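Local atomic coordinates of TsrE (Streptomyces laurentii, PDB entry 7CWW), a protein that probably acts as a cyclase in the biosynthesis of a thiopeptide antibiotic, with a sequence related to the C-terminal part of lantibiotic dehydratases. Residues A[27-32]-A[64-69]; A[57-62]-A[68-73]; A[210-213]-A[218-221]. All coordinates share one frame; numbering follows the deposited sequence.

How the contacts relate
From the N terminus, the chain runs through strand 5-11, helix 15-35, strands 39-49 and 52-61 and helix 65-78, an alpha/beta layer that contacts 1 and 2 hold together. Contact 1 closes the long loop, bringing the two helices side by side after both intervening strands have been laid down. Contact 2 closes a much shorter loop that overlaps its end and folds the same helix 65-78 back onto the strand just before it. The two share Arg68 and Arg69, and their centres lie 4 Å apart, with Val66 resting on Phe59 and Leu29 on Leu70. Contact 3 follows in series, about 40 Å from contact 2 between centres, and closes the turn linking helices 183-211 and 224-245.

Contact 1. Residues A[27-32]-A[64-69]; sequences APLLDE and PSVERR
Leu29 and Arg69 show how an arginine can serve a helix pair with its carbon chain while its charge is used elsewhere. Helices 15-35 and 65-78 run almost antiparallel here, at 165°, with the axes of the short segments 11.0 Å apart, and the gap is filled by side chains. Leu29 contributes the largest share of buried surface. Its CD1 lies 3.7 Å from Arg69 CG and also touches CD, while its CD2 branch turns toward Val66. Arg69 leaves its helix with CG trans to the backbone N (chi1 -176°), which directs the methylenes at the leucine; a bend at chi3 (-38°) then folds the guanidinium back, so that one of its faces lies above Ser65 O and Val66 CA, both offset toward the rim. Val66 completes the seam through CG1, 3.9 Å from Leu30 CD2, the two side chains meeting at a slant. Behind them stands the sheet, with Phe59 and Trp42 against Leu30. The helices are thus joined across this seam by apolar packing, whereas the polar end of Arg69 is paired in a salt bridge with Glu38, which probably eases the cost of setting its charge near the buried Leu29.

Contact 2. Residues A[57-62]-A[68-73]; sequences LRFASR and RRLKSR
Between residues 57-62 and 68-73, the CA atoms of Leu57 and Leu70 are the nearest, 9.5 Å apart, a spacing that leaves room for one layer of side chains. This is the layered arrangement of an alpha/beta sandwich: an antiparallel three-stranded sheet with helices 15-35 and 65-78 packed on it. The strand concerned, 52-61, is the central one. Its backbone bonds alternate, Leu57 and Phe59 pairing with Leu9 and Lys7 of strand 5-11, Arg58 and Ala60 with Phe43 and Asp40 of strand 39-49. As alternate residues of a strand, Leu57 and Phe59 turn their side chains to the same side, toward the helix.

From the helix, Leu70 answers both. Its two methyls divide the work: CD1 sits 3.7 Å from Phe59 CE1 and 3.9 Å from CZ, and CD2 lies 4.2 Å from Leu57 CD1. The leucine and phenylalanine side chains come from opposite directions, and the Leu70 methyl meets the ring obliquely. With CG between the backbone N and the carbonyl carbon (chi1 50°), the Phe59 ring presents CE1 and CZ to that methyl. All three residues are buried, and the layer continues beyond them: Leu29 of helix 15-35 packs on Leu70, Ala26 on Leu57, and Leu9 of the edge strand on Leu70.

Where the strand ends, polar bonds take over. Ser61 OG is hydrogen-bonded to Glu38 O and Ser63 N, tying down the turn that leads into the helix. On the helix, one turn separates Arg69 from Arg73, and the guanidinium of Arg73 lies flat against its neighbour's chain, with Arg69 CD 3.7 Å above the plane and over its centre.

Contact 3. Residues A[210-213]-A[218-221]; sequences EQMS and ELTD
Gln211 and Met212, on leaving helix 183-211, make the contact with Asp221 and Leu219, and the residue before them sits at the helix end. Glu210 O receives two donors from the same face of its carbonyl plane, the backbone N of Ser213 and its hydroxyl, Ser213 OG being 2.6 Å away.

Gln211 follows, the last helical residue. Its carbonyl is joined to the other segment through one water, which donates to Gln211 O at 2.8 Å and accepts from Asp221 N at 2.9 Å. The side chain runs on extended beyond CG and crosses Asp221 at about a right angle. Its CG lies 4.0 Å from Asp221 CB, and its amide carbon CD comes to 3.2 Å from Asp221 O. NE2 is comparably near that oxygen but badly angled, so the amide packs against the carbonyl without bonding to it.

This is the connection between two consecutive helices, in which the chain folds back on the end of helix 183-211 before helix 224-245 begins. Leu219 lies in the left-handed helical region (phi 59°, psi 39°), a conformation consistent with a sharp change of chain direction.

Met212 is the first residue to leave helical geometry. Its CB starts away from the loop, but bends at chi2 (-62°) and chi3 bring the tip back, with CE 3.8 Å and SD 3.9 Å from Leu219 CD2. This buried pair also meets Leu230 of the following helix, and Met212 packs on Cys144, Val147 and Met148 of helix 131-149; the Met212 side chain is about 11 Å from a bound polyether chain. Ser213, beyond it, turns its hydroxyl back to the helix end.

Contact 1. Residues A[27-32]-A[64-69]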
loop_
_atom_site.group_PDB
_atom_site.type_symbol
_atom_site.label_atom_id
_atom_site.label_comp_id
_atom_site.label_asym_id
_atom_site.label_seq_id
_atom_site.Cartn_x
_atom_site.Cartn_y
_atom_site.Cartn_z
ATOM N N ALA A 27 -1.684 21.876 0.301
ATOM C CA ALA A 27 -1.896 21.678 -1.133
ATOM C C ALA A 27 -2.208 22.977 -1.871
ATOM O O ALA A 27 -1.614 23.205 -2.940
ATOM C CB ALA A 27 -2.987 20.626 -1.367
ATOM N N PRO A 28 -3.098 23.857 -1.389
ATOM C CA PRO A 28 -3.329 25.115 -2.130
ATOM C C PRO A 28 -2.084 25.980 -2.256
ATOM O O PRO A 28 -1.859 26.582 -3.308
ATOM C CB PRO A 28 -4.411 25.814 -1.295
ATOM C CG PRO A 28 -5.074 24.723 -0.539
ATOM C CD PRO A 28 -3.993 23.753 -0.220
ATOM N N LEU A 29 -1.271 26.063 -1.201
ATOM C CA LEU A 29 -0.024 26.825 -1.269
ATOM C C LEU A 29 0.948 26.203 -2.266
ATOM O O LEU A 29 1.513 26.896 -3.125
ATOM C CB LEU A 29 0.617 26.893 0.123
ATOM C CG LEU A 29 1.885 27.732 0.344
ATOM C CD1 LEU A 29 1.955 28.165 1.815
ATOM C CD2 LEU A 29 3.168 26.978 -0.051
ATOM N N LEU A 30 1.173 24.896 -2.149
ATOM C CA LEU A 30 2.184 24.251 -2.980
ATOM C C LEU A 30 1.731 24.142 -4.433
ATOM O O LEU A 30 2.546 24.297 -5.349
ATOM C CB LEU A 30 2.530 22.880 -2.396
ATOM C CG LEU A 30 3.452 22.988 -1.173
ATOM C CD1 LEU A 30 3.591 21.658 -0.441
ATOM C CD2 LEU A 30 4.815 23.512 -1.595
ATOM N N ASP A 31 0.441 23.880 -4.671
ATOM C CA ASP A 31 -0.058 23.915 -6.048
ATOM C C ASP A 31 0.093 25.309 -6.649
ATOM O O ASP A 31 0.541 25.450 -7.791
ATOM C CB ASP A 31 -1.517 23.460 -6.116
ATOM C CG ASP A 31 -1.668 21.951 -5.977
ATOM O OD1 ASP A 31 -0.671 21.221 -6.149
ATOM O OD2 ASP A 31 -2.792 21.492 -5.694
ATOM N N GLU A 32 -0.259 26.353 -5.894
ATOM C CA GLU A 32 -0.037 27.714 -6.387
ATOM C C GLU A 32 1.436 27.958 -6.689
ATOM O O GLU A 32 1.785 28.486 -7.752
ATOM C CB GLU A 32 -0.534 28.744 -5.370
ATOM C CG GLU A 32 -0.293 30.186 -5.816
ATOM C CD GLU A 32 -0.633 31.210 -4.747
ATOM O OE1 GLU A 32 -0.454 30.910 -3.549
ATOM O OE2 GLU A 32 -1.073 32.323 -5.106
ATOM N N PRO A 64 13.791 30.032 -0.526
ATOM C CA PRO A 64 13.616 29.664 0.885
ATOM C C PRO A 64 12.278 30.101 1.452
ATOM O O PRO A 64 11.896 29.618 2.527
ATOM C CB PRO A 64 14.775 30.387 1.596
ATOM C CG PRO A 64 15.624 30.986 0.517
ATOM C CD PRO A 64 14.757 31.124 -0.699
ATOM N N SER A 65 11.552 30.977 0.757
ATOM C CA SER A 65 10.300 31.492 1.294
ATOM C C SER A 65 9.218 30.418 1.360
ATOM O O SER A 65 8.325 30.503 2.210
ATOM C CB SER A 65 9.826 32.680 0.449
ATOM O OG SER A 65 10.617 33.834 0.700
ATOM N N VAL A 66 9.291 29.392 0.502
ATOM C CA VAL A 66 8.179 28.449 0.384
ATOM C C VAL A 66 7.996 27.665 1.675
ATOM O O VAL A 66 6.883 27.559 2.204
ATOM C CB VAL A 66 8.390 27.498 -0.808
ATOM C CG1 VAL A 66 7.271 26.475 -0.836
ATOM C CG2 VAL A 66 8.435 28.275 -2.108
ATOM N N GLU A 67 9.079 27.070 2.182
ATOM C CA GLU A 67 8.992 26.322 3.425
ATOM C C GLU A 67 8.575 27.221 4.580
ATOM O O GLU A 67 7.820 26.805 5.465
ATOM C CB GLU A 67 10.343 25.671 3.727
ATOM C CG GLU A 67 10.330 24.744 4.899
ATOM C CD GLU A 67 11.694 24.137 5.148
ATOM O OE1 GLU A 67 12.612 24.403 4.331
ATOM O OE2 GLU A 67 11.844 23.411 6.160
ATOM N N ARG A 68 9.060 28.459 4.588
ATOM C CA ARG A 68 8.761 29.363 5.695
ATOM C C ARG A 68 7.312 29.816 5.646
ATOM O O ARG A 68 6.638 29.873 6.684
ATOM C CB ARG A 68 9.718 30.553 5.655
ATOM C CG ARG A 68 11.137 30.157 6.076
ATOM C CD ARG A 68 12.203 31.103 5.541
ATOM N NE ARG A 68 13.516 30.755 6.088
ATOM C CZ ARG A 68 14.242 29.713 5.684
ATOM N NH1 ARG A 68 13.799 28.916 4.712
ATOM N NH2 ARG A 68 15.418 29.470 6.248
ATOM N N ARG A 69 6.811 30.121 4.443
ATOM C CA ARG A 69 5.398 30.465 4.289
ATOM C C ARG A 69 4.508 29.309 4.728
ATOM O O ARG A 69 3.501 29.520 5.419
ATOM C CB ARG A 69 5.114 30.858 2.836
ATOM C CG ARG A 69 3.699 31.327 2.551
ATOM C CD ARG A 69 3.508 31.608 1.033
ATOM N NE ARG A 69 4.707 32.211 0.457
ATOM C CZ ARG A 69 5.349 31.754 -0.616
ATOM N NH1 ARG A 69 4.905 30.684 -1.260
ATOM N NH2 ARG A 69 6.449 32.371 -1.038
#

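Contact 2. Residues A[57-62]-A[68-73]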
loop_
_atom_site.group_PDB
_atom_site.type_symbol
_atom_site.label_atom_id
_atom_site.label_comp_id
_atom_site.label_asym_id
_atom_site.label_seq_id
_atom_site.Cartn_x
_atom_site.Cartn_y
_atom_site.Cartn_z
ATOM N N LEU A 57 6.136 17.119 3.875
ATOM C CA LEU A 57 5.980 17.804 2.595
ATOM C C LEU A 57 7.347 17.890 1.941
ATOM O O LEU A 57 8.283 18.451 2.518
ATOM C CB LEU A 57 5.358 19.192 2.777
ATOM C CG LEU A 57 3.980 19.102 3.455
ATOM C CD1 LEU A 57 3.466 20.440 3.938
ATOM C CD2 LEU A 57 2.968 18.455 2.506
ATOM N N ARG A 58 7.474 17.308 0.759
ATOM C CA ARG A 58 8.746 17.271 0.058
ATOM C C ARG A 58 8.591 17.963 -1.286
ATOM O O ARG A 58 7.665 17.664 -2.043
ATOM C CB ARG A 58 9.238 15.838 -0.128
ATOM C CG ARG A 58 10.692 15.775 -0.483
ATOM C CD ARG A 58 11.286 14.472 -0.049
ATOM N NE ARG A 58 12.564 14.264 -0.701
ATOM C CZ ARG A 58 13.732 14.608 -0.169
ATOM N NH1 ARG A 58 14.856 14.370 -0.834
ATOM N NH2 ARG A 58 13.773 15.173 1.030
ATOM N N PHE A 59 9.489 18.894 -1.573
ATOM C CA PHE A 59 9.342 19.698 -2.769
ATOM C C PHE A 59 10.695 20.300 -3.098
ATOM O O PHE A 59 11.537 20.488 -2.217
ATOM C CB PHE A 59 8.279 20.798 -2.594
ATOM C CG PHE A 59 8.446 21.633 -1.338
ATOM C CD1 PHE A 59 7.887 21.230 -0.137
ATOM C CD2 PHE A 59 9.144 22.829 -1.370
ATOM C CE1 PHE A 59 8.032 22.001 1.007
ATOM C CE2 PHE A 59 9.295 23.598 -0.230
ATOM C CZ PHE A 59 8.740 23.189 0.959
ATOM N N ALA A 60 10.895 20.595 -4.375
ATOM C CA ALA A 60 12.113 21.230 -4.852
ATOM C C ALA A 60 11.791 22.667 -5.236
ATOM O O ALA A 60 10.893 22.911 -6.046
ATOM C CB ALA A 60 12.699 20.472 -6.045
ATOM N N SER A 61 12.522 23.610 -4.658
ATOM C CA SER A 61 12.239 25.014 -4.878
ATOM C C SER A 61 13.536 25.797 -4.836
ATOM O O SER A 61 14.451 25.469 -4.078
ATOM C CB SER A 61 11.261 25.562 -3.831
ATOM O OG SER A 61 11.181 26.974 -3.913
ATOM N N ARG A 62 13.600 26.834 -5.660
ATOM C CA ARG A 62 14.698 27.784 -5.606
ATOM C C ARG A 62 14.583 28.749 -4.430
ATOM O O ARG A 62 15.586 29.359 -4.044
ATOM C CB ARG A 62 14.747 28.567 -6.919
ATOM C CG ARG A 62 13.436 29.282 -7.235
ATOM C CD ARG A 62 12.605 28.536 -8.270
ATOM N NE ARG A 62 13.091 28.750 -9.631
ATOM C CZ ARG A 62 12.887 29.863 -10.333
ATOM N NH1 ARG A 62 12.209 30.875 -9.803
ATOM N NH2 ARG A 62 13.367 29.967 -11.568
ATOM N N ARG A 68 9.060 28.459 4.588
ATOM C CA ARG A 68 8.761 29.363 5.695
ATOM C C ARG A 68 7.312 29.816 5.646
ATOM O O ARG A 68 6.638 29.873 6.684
ATOM C CB ARG A 68 9.718 30.553 5.655
ATOM C CG ARG A 68 11.137 30.157 6.076
ATOM C CD ARG A 68 12.203 31.103 5.541
ATOM N NE ARG A 68 13.516 30.755 6.088
ATOM C CZ ARG A 68 14.242 29.713 5.684
ATOM N NH1 ARG A 68 13.799 28.916 4.712
ATOM N NH2 ARG A 68 15.418 29.470 6.248
ATOM N N ARG A 69 6.811 30.121 4.443
ATOM C CA ARG A 69 5.398 30.465 4.289
ATOM C C ARG A 69 4.508 29.309 4.728
ATOM O O ARG A 69 3.501 29.520 5.419
ATOM C CB ARG A 69 5.114 30.858 2.836
ATOM C CG ARG A 69 3.699 31.327 2.551
ATOM C CD ARG A 69 3.508 31.608 1.033
ATOM N NE ARG A 69 4.707 32.211 0.457
ATOM C CZ ARG A 69 5.349 31.754 -0.616
ATOM N NH1 ARG A 69 4.905 30.684 -1.260
ATOM N NH2 ARG A 69 6.449 32.371 -1.038
ATOM N N LEU A 70 4.885 28.079 4.359
ATOM C CA LEU A 70 4.145 26.893 4.780
ATOM C C LEU A 70 4.062 26.798 6.298
ATOM O O LEU A 70 2.973 26.625 6.860
ATOM C CB LEU A 70 4.811 25.632 4.227
ATOM C CG LEU A 70 4.276 25.055 2.932
ATOM C CD1 LEU A 70 5.237 23.971 2.428
ATOM C CD2 LEU A 70 2.859 24.528 3.153
ATOM N N LYS A 71 5.212 26.883 6.979
ATOM C CA LYS A 71 5.225 26.800 8.438
ATOM C C LYS A 71 4.335 27.868 9.058
ATOM O O LYS A 71 3.564 27.596 9.991
ATOM C CB LYS A 71 6.660 26.951 8.973
ATOM C CG LYS A 71 7.582 25.758 8.698
ATOM C CD LYS A 71 8.849 25.854 9.555
ATOM C CE LYS A 71 9.811 24.700 9.302
ATOM N NZ LYS A 71 11.026 24.851 10.159
ATOM N N SER A 72 4.432 29.102 8.562
ATOM C CA SER A 72 3.723 30.175 9.238
ATOM C C SER A 72 2.218 30.049 9.017
ATOM O O SER A 72 1.428 30.371 9.911
ATOM C CB SER A 72 4.253 31.535 8.757
ATOM O OG SER A 72 3.371 32.587 9.100
ATOM N N ARG A 73 1.812 29.540 7.851
ATOM C CA ARG A 73 0.388 29.353 7.578
ATOM C C ARG A 73 -0.177 28.121 8.275
ATOM O O ARG A 73 -1.378 28.079 8.577
ATOM C CB ARG A 73 0.142 29.270 6.076
ATOM C CG ARG A 73 0.406 30.602 5.400
ATOM C CD ARG A 73 -0.148 30.645 4.024
ATOM N NE ARG A 73 0.142 31.921 3.381
ATOM C CZ ARG A 73 -0.033 32.141 2.083
ATOM N NH1 ARG A 73 -0.501 31.163 1.317
ATOM N NH2 ARG A 73 0.253 33.327 1.557
#

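Contact 3. Residues A[210-213]-A[218-221]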
loop_
_atom_site.group_PDB
_atom_site.type_symbol
_atom_site.label_atom_id
_atom_site.label_comp_id
_atom_site.label_asym_id
_atom_site.label_seq_id
_atom_site.Cartn_x
_atom_site.Cartn_y
_atom_site.Cartn_z
ATOM N N GLU A 210 -15.560 -8.330 -12.151
ATOM C CA GLU A 210 -16.166 -8.270 -13.476
ATOM C C GLU A 210 -15.766 -6.989 -14.203
ATOM O O GLU A 210 -15.467 -7.011 -15.405
ATOM C CB GLU A 210 -17.693 -8.368 -13.373
ATOM C CG GLU A 210 -18.436 -8.016 -14.665
ATOM C CD GLU A 210 -18.362 -9.118 -15.723
ATOM O OE1 GLU A 210 -18.432 -8.798 -16.938
ATOM O OE2 GLU A 210 -18.229 -10.304 -15.340
ATOM N N GLN A 211 -15.758 -5.861 -13.496
ATOM C CA GLN A 211 -15.391 -4.601 -14.142
ATOM C C GLN A 211 -13.916 -4.571 -14.519
ATOM O O GLN A 211 -13.513 -3.764 -15.361
ATOM C CB GLN A 211 -15.734 -3.428 -13.215
ATOM C CG GLN A 211 -17.249 -3.219 -13.018
ATOM C CD GLN A 211 -17.561 -2.222 -11.901
ATOM O OE1 GLN A 211 -16.723 -1.952 -11.043
ATOM N NE2 GLN A 211 -18.768 -1.669 -11.919
ATOM N N MET A 212 -13.113 -5.441 -13.910
ATOM C CA MET A 212 -11.699 -5.611 -14.216
ATOM C C MET A 212 -11.441 -6.752 -15.201
ATOM O O MET A 212 -10.316 -7.266 -15.265
ATOM C CB MET A 212 -10.917 -5.861 -12.923
ATOM C CG MET A 212 -10.843 -4.658 -12.005
ATOM S SD MET A 212 -10.005 -3.264 -12.755
ATOM C CE MET A 212 -8.451 -3.999 -13.248
ATOM N N SER A 213 -12.449 -7.159 -15.980
ATOM C CA SER A 213 -12.286 -8.372 -16.787
ATOM C C SER A 213 -11.218 -8.220 -17.868
ATOM O O SER A 213 -10.600 -9.212 -18.258
ATOM C CB SER A 213 -13.625 -8.775 -17.417
ATOM O OG SER A 213 -14.515 -9.182 -16.386
ATOM N N GLU A 218 -9.230 -0.097 -21.100
ATOM C CA GLU A 218 -9.492 1.264 -20.629
ATOM C C GLU A 218 -10.240 1.303 -19.309
ATOM O O GLU A 218 -10.296 2.373 -18.691
ATOM C CB GLU A 218 -10.272 2.066 -21.682
ATOM C CG GLU A 218 -9.450 2.375 -22.926
ATOM C CD GLU A 218 -8.565 3.611 -22.776
ATOM O OE1 GLU A 218 -8.762 4.399 -21.826
ATOM O OE2 GLU A 218 -7.676 3.806 -23.633
ATOM N N LEU A 219 -10.798 0.175 -18.855
ATOM C CA LEU A 219 -11.393 0.077 -17.515
ATOM C C LEU A 219 -12.526 1.086 -17.336
ATOM O O LEU A 219 -12.681 1.686 -16.271
ATOM C CB LEU A 219 -10.343 0.264 -16.406
ATOM C CG LEU A 219 -9.049 -0.565 -16.430
ATOM C CD1 LEU A 219 -8.153 -0.203 -15.254
ATOM C CD2 LEU A 219 -9.364 -2.038 -16.417
ATOM N N THR A 220 -13.329 1.276 -18.384
ATOM C CA THR A 220 -14.324 2.342 -18.364
ATOM C C THR A 220 -15.455 2.111 -17.362
ATOM O O THR A 220 -16.212 3.048 -17.098
ATOM C CB THR A 220 -14.914 2.529 -19.764
ATOM O OG1 THR A 220 -15.518 1.307 -20.190
ATOM C CG2 THR A 220 -13.826 2.914 -20.759
ATOM N N ASP A 221 -15.614 0.907 -16.819
ATOM C CA ASP A 221 -16.678 0.643 -15.854
ATOM C C ASP A 221 -16.193 0.654 -14.406
ATOM O O ASP A 221 -17.001 0.460 -13.489
ATOM C CB ASP A 221 -17.347 -0.699 -16.172
ATOM C CG ASP A 221 -18.164 -0.647 -17.463
ATOM O OD1 ASP A 221 -18.669 0.439 -17.824
ATOM O OD2 ASP A 221 -18.284 -1.693 -18.121
HETATM O O HOH W 1 -14.288 -1.688 -17.071
#